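Long-range contact in aminotransferase (Neisseria meningitidis Z2491, PDB 3JTX), which probably transfers amino groups between amino acids and keto acids, using pyridoxal phosphate bound covalently to a lysine as its cofactor: residues I24-L35 / R343-V353. Sequence-based numbering, arbitrary orientation.
Sequences ISAPEGMEAVPL and RNLWQKAAIQV
W346 of helix 338-349 lies against the loop leading into strand 33-34, which pairs in parallel with strand 351-352, just after the helix, in the small domain of this fold-type I, PLP-dependent aminotransferase. A chi1 of 174°, which sets CG trans to the main-chain N, swings the indole across to I24 and A26. Its NE1 donates to I24 O (3.0 Å), which lies in the ring plane, although the donor stands above the carbonyl plane. A26 CB sits over one face of the six-membered ring, 3.7 Å from its centroid, in a CH-pi contact, and A32 CB meets the ring edge at CZ3. I24 splits its branches: CG2 touches Q347 CB (3.6 Å), while CD1 crosses the R343 chain at CG; R343 NE hydrogen-bonds A20 O. A350, the first residue past the helix to leave helical angles, has positive phi and points its methyl between A26 CB (3.7 Å) and M30 CB. The selenium of selenomethionine M30 rests on A349. V33 N donates to A350 O, Q352 N to V33 O and L35 N to Q352 O (2.8 Å). Q352 OE1 lies 3.5 Å from P34 CA. On the opposite face, V33 lies beside I351, pointing the same way. L35 CD1 packs 3.9 Å from I351 CG2.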
loop_
_atom_site.group_PDB
_atom_site.type_symbol
_atom_site.label_atom_id
_atom_site.label_comp_id
_atom_site.label_asym_id
_atom_site.label_seq_id
_atom_site.Cartn_x
_atom_site.Cartn_y
_atom_site.Cartn_z
ATOM N N ILE A 24 -7.339 34.838 -14.080
ATOM C CA ILE A 24 -6.348 35.251 -15.067
ATOM C C ILE A 24 -6.384 34.155 -16.118
ATOM O O ILE A 24 -6.183 32.971 -15.812
ATOM C CB ILE A 24 -4.918 35.366 -14.486
ATOM C CG1 ILE A 24 -4.853 36.361 -13.310
ATOM C CG2 ILE A 24 -3.940 35.785 -15.568
ATOM C CD1 ILE A 24 -3.664 36.081 -12.306
ATOM N N SER A 25 -6.692 34.543 -17.350
ATOM C CA SER A 25 -6.745 33.583 -18.454
ATOM C C SER A 25 -5.453 33.649 -19.261
ATOM O O SER A 25 -4.804 34.699 -19.343
ATOM C CB SER A 25 -7.968 33.834 -19.349
ATOM O OG SER A 25 -9.005 32.916 -19.020
ATOM N N ALA A 26 -5.065 32.506 -19.810
ATOM C CA ALA A 26 -3.937 32.434 -20.733
ATOM C C ALA A 26 -4.433 32.958 -22.087
ATOM O O ALA A 26 -5.631 32.886 -22.371
ATOM C CB ALA A 26 -3.475 31.001 -20.874
ATOM N N PRO A 27 -3.521 33.453 -22.932
ATOM C CA PRO A 27 -3.966 33.987 -24.224
ATOM C C PRO A 27 -4.733 32.980 -25.078
ATOM O O PRO A 27 -4.474 31.792 -25.024
ATOM C CB PRO A 27 -2.651 34.384 -24.910
ATOM C CG PRO A 27 -1.661 34.531 -23.777
ATOM C CD PRO A 27 -2.052 33.473 -22.811
ATOM N N GLU A 28 -5.667 33.482 -25.874
ATOM C CA GLU A 28 -6.384 32.661 -26.829
ATOM C C GLU A 28 -5.403 31.973 -27.766
ATOM O O GLU A 28 -4.463 32.600 -28.250
ATOM C CB GLU A 28 -7.314 33.541 -27.650
ATOM C CG GLU A 28 -8.003 32.844 -28.821
ATOM C CD GLU A 28 -8.798 33.828 -29.652
ATOM O OE1 GLU A 28 -8.242 34.455 -30.588
ATOM O OE2 GLU A 28 -9.998 33.985 -29.354
ATOM N N GLY A 29 -5.631 30.690 -28.009
ATOM C CA GLY A 29 -4.908 29.951 -29.039
ATOM C C GLY A 29 -3.507 29.539 -28.644
ATOM O O GLY A 29 -2.705 29.161 -29.496
HETATM N N MSE A 30 -3.205 29.614 -27.354
HETATM C CA MSE A 30 -1.895 29.228 -26.839
HETATM C C MSE A 30 -2.044 28.028 -25.950
HETATM O O MSE A 30 -2.756 28.105 -24.959
HETATM C CB MSE A 30 -1.296 30.353 -26.003
HETATM C CG MSE A 30 -0.591 31.392 -26.804
HETATM SE SE MSE A 30 0.749 32.306 -25.694
HETATM C CE MSE A 30 0.583 34.007 -26.613
ATOM N N GLU A 31 -1.357 26.937 -26.297
ATOM C CA GLU A 31 -1.446 25.696 -25.552
ATOM C C GLU A 31 -0.688 25.892 -24.241
ATOM O O GLU A 31 0.421 26.410 -24.248
ATOM C CB GLU A 31 -0.796 24.564 -26.358
ATOM C CG GLU A 31 -0.860 23.174 -25.747
ATOM C CD GLU A 31 -0.016 22.162 -26.537
ATOM O OE1 GLU A 31 0.363 22.452 -27.700
ATOM O OE2 GLU A 31 0.268 21.074 -25.991
ATOM N N ALA A 32 -1.303 25.515 -23.132
ATOM C CA ALA A 32 -0.654 25.629 -21.824
ATOM C C ALA A 32 0.645 24.810 -21.839
ATOM O O ALA A 32 0.689 23.725 -22.441
ATOM C CB ALA A 32 -1.586 25.140 -20.721
ATOM N N VAL A 33 1.694 25.326 -21.193
ATOM C CA VAL A 33 2.985 24.636 -21.115
ATOM C C VAL A 33 3.211 24.205 -19.649
ATOM O O VAL A 33 3.535 25.041 -18.792
ATOM C CB VAL A 33 4.148 25.530 -21.598
ATOM C CG1 VAL A 33 5.440 24.731 -21.670
ATOM C CG2 VAL A 33 3.857 26.147 -22.983
ATOM N N PRO A 34 3.010 22.915 -19.359
ATOM C CA PRO A 34 3.014 22.481 -17.963
ATOM C C PRO A 34 4.422 22.215 -17.457
ATOM O O PRO A 34 4.944 21.111 -17.627
ATOM C CB PRO A 34 2.184 21.194 -17.997
ATOM C CG PRO A 34 2.490 20.612 -19.335
ATOM C CD PRO A 34 2.575 21.827 -20.263
ATOM N N LEU A 35 5.046 23.225 -16.859
ATOM C CA LEU A 35 6.378 23.040 -16.255
ATOM C C LEU A 35 6.303 23.005 -14.732
ATOM O O LEU A 35 7.337 22.975 -14.041
ATOM C CB LEU A 35 7.335 24.138 -16.704
ATOM C CG LEU A 35 7.438 24.414 -18.214
ATOM C CD1 LEU A 35 8.380 25.566 -18.448
ATOM C CD2 LEU A 35 7.877 23.184 -19.025
ATOM N N ARG A 343 2.335 34.312 -12.360
ATOM C CA ARG A 343 1.154 34.974 -12.910
ATOM C C ARG A 343 1.448 35.611 -14.268
ATOM O O ARG A 343 0.637 35.510 -15.184
ATOM C CB ARG A 343 0.608 36.014 -11.935
ATOM C CG ARG A 343 -0.181 35.372 -10.811
ATOM C CD ARG A 343 -0.615 36.377 -9.771
ATOM N NE ARG A 343 -1.501 35.741 -8.804
ATOM C CZ ARG A 343 -1.807 36.225 -7.605
ATOM N NH1 ARG A 343 -1.287 37.362 -7.159
ATOM N NH2 ARG A 343 -2.627 35.535 -6.837
ATOM N N ASN A 344 2.605 36.240 -14.401
ATOM C CA ASN A 344 2.985 36.884 -15.678
ATOM C C ASN A 344 3.240 35.861 -16.799
ATOM O O ASN A 344 2.797 36.045 -17.948
ATOM C CB ASN A 344 4.200 37.790 -15.457
ATOM C CG ASN A 344 4.502 38.686 -16.645
ATOM O OD1 ASN A 344 3.598 39.229 -17.277
ATOM N ND2 ASN A 344 5.787 38.853 -16.951
ATOM N N LEU A 345 3.914 34.768 -16.471
ATOM C CA LEU A 345 4.187 33.723 -17.461
ATOM C C LEU A 345 2.905 33.078 -17.965
ATOM O O LEU A 345 2.813 32.713 -19.142
ATOM C CB LEU A 345 5.117 32.642 -16.895
ATOM C CG LEU A 345 6.571 33.046 -16.602
ATOM C CD1 LEU A 345 7.434 31.786 -16.467
ATOM C CD2 LEU A 345 7.129 33.981 -17.618
ATOM N N TRP A 346 1.931 32.922 -17.063
ATOM C CA TRP A 346 0.637 32.339 -17.421
ATOM C C TRP A 346 -0.174 33.285 -18.290
ATOM O O TRP A 346 -0.671 32.882 -19.351
ATOM C CB TRP A 346 -0.149 31.950 -16.165
ATOM C CG TRP A 346 -1.526 31.487 -16.458
ATOM C CD1 TRP A 346 -2.695 32.131 -16.139
ATOM C CD2 TRP A 346 -1.900 30.287 -17.129
ATOM N NE1 TRP A 346 -3.768 31.392 -16.563
ATOM C CE2 TRP A 346 -3.314 30.251 -17.164
ATOM C CE3 TRP A 346 -1.181 29.231 -17.702
ATOM C CZ2 TRP A 346 -4.022 29.215 -17.770
ATOM C CZ3 TRP A 346 -1.884 28.191 -18.290
ATOM C CH2 TRP A 346 -3.296 28.194 -18.327
ATOM N N GLN A 347 -0.294 34.539 -17.852
ATOM C CA GLN A 347 -1.100 35.522 -18.566
ATOM C C GLN A 347 -0.517 35.853 -19.935
ATOM O O GLN A 347 -1.269 36.086 -20.877
ATOM C CB GLN A 347 -1.241 36.820 -17.754
ATOM C CG GLN A 347 -2.166 37.871 -18.419
ATOM C CD GLN A 347 -2.178 39.207 -17.685
ATOM O OE1 GLN A 347 -1.526 39.368 -16.655
ATOM N NE2 GLN A 347 -2.924 40.164 -18.211
ATOM N N LYS A 348 0.812 35.901 -20.043
ATOM C CA LYS A 348 1.452 36.327 -21.298
ATOM C C LYS A 348 1.791 35.176 -22.249
ATOM O O LYS A 348 1.863 35.395 -23.446
ATOM C CB LYS A 348 2.739 37.101 -21.028
ATOM C CG LYS A 348 2.589 38.347 -20.180
ATOM C CD LYS A 348 1.986 39.497 -20.939
ATOM C CE LYS A 348 1.851 40.744 -20.059
ATOM N NZ LYS A 348 3.039 41.023 -19.170
ATOM N N ALA A 349 2.033 33.974 -21.724
ATOM C CA ALA A 349 2.583 32.872 -22.548
ATOM C C ALA A 349 1.959 31.503 -22.308
ATOM O O ALA A 349 2.383 30.510 -22.910
ATOM C CB ALA A 349 4.089 32.794 -22.352
ATOM N N ALA A 350 0.952 31.441 -21.439
ATOM C CA ALA A 350 0.342 30.182 -21.032
ATOM C C ALA A 350 1.349 29.237 -20.401
ATOM O O ALA A 350 1.147 28.030 -20.418
ATOM C CB ALA A 350 -0.382 29.491 -22.239
ATOM N N ILE A 351 2.449 29.766 -19.859
ATOM C CA ILE A 351 3.476 28.898 -19.271
ATOM C C ILE A 351 3.189 28.720 -17.784
ATOM O O ILE A 351 3.025 29.700 -17.058
ATOM C CB ILE A 351 4.914 29.448 -19.471
ATOM C CG1 ILE A 351 5.299 29.504 -20.966
ATOM C CG2 ILE A 351 5.925 28.573 -18.685
ATOM C CD1 ILE A 351 6.569 30.358 -21.259
ATOM N N GLN A 352 3.159 27.469 -17.338
ATOM C CA GLN A 352 2.898 27.114 -15.949
ATOM C C GLN A 352 4.204 26.729 -15.205
ATOM O O GLN A 352 4.833 25.696 -15.503
ATOM C CB GLN A 352 1.900 25.953 -15.890
ATOM C CG GLN A 352 0.541 26.229 -16.549
ATOM C CD GLN A 352 -0.309 24.964 -16.691
ATOM O OE1 GLN A 352 -0.010 24.088 -17.497
ATOM N NE2 GLN A 352 -1.361 24.870 -15.897
ATOM N N VAL A 353 4.604 27.571 -14.257
ATOM C CA VAL A 353 5.693 27.249 -13.320
ATOM C C VAL A 353 5.161 27.310 -11.893
ATOM O O VAL A 353 4.119 27.904 -11.648
ATOM C CB VAL A 353 6.922 28.184 -13.482
ATOM C CG1 VAL A 353 7.431 28.136 -14.921
ATOM C CG2 VAL A 353 6.608 29.626 -13.058
#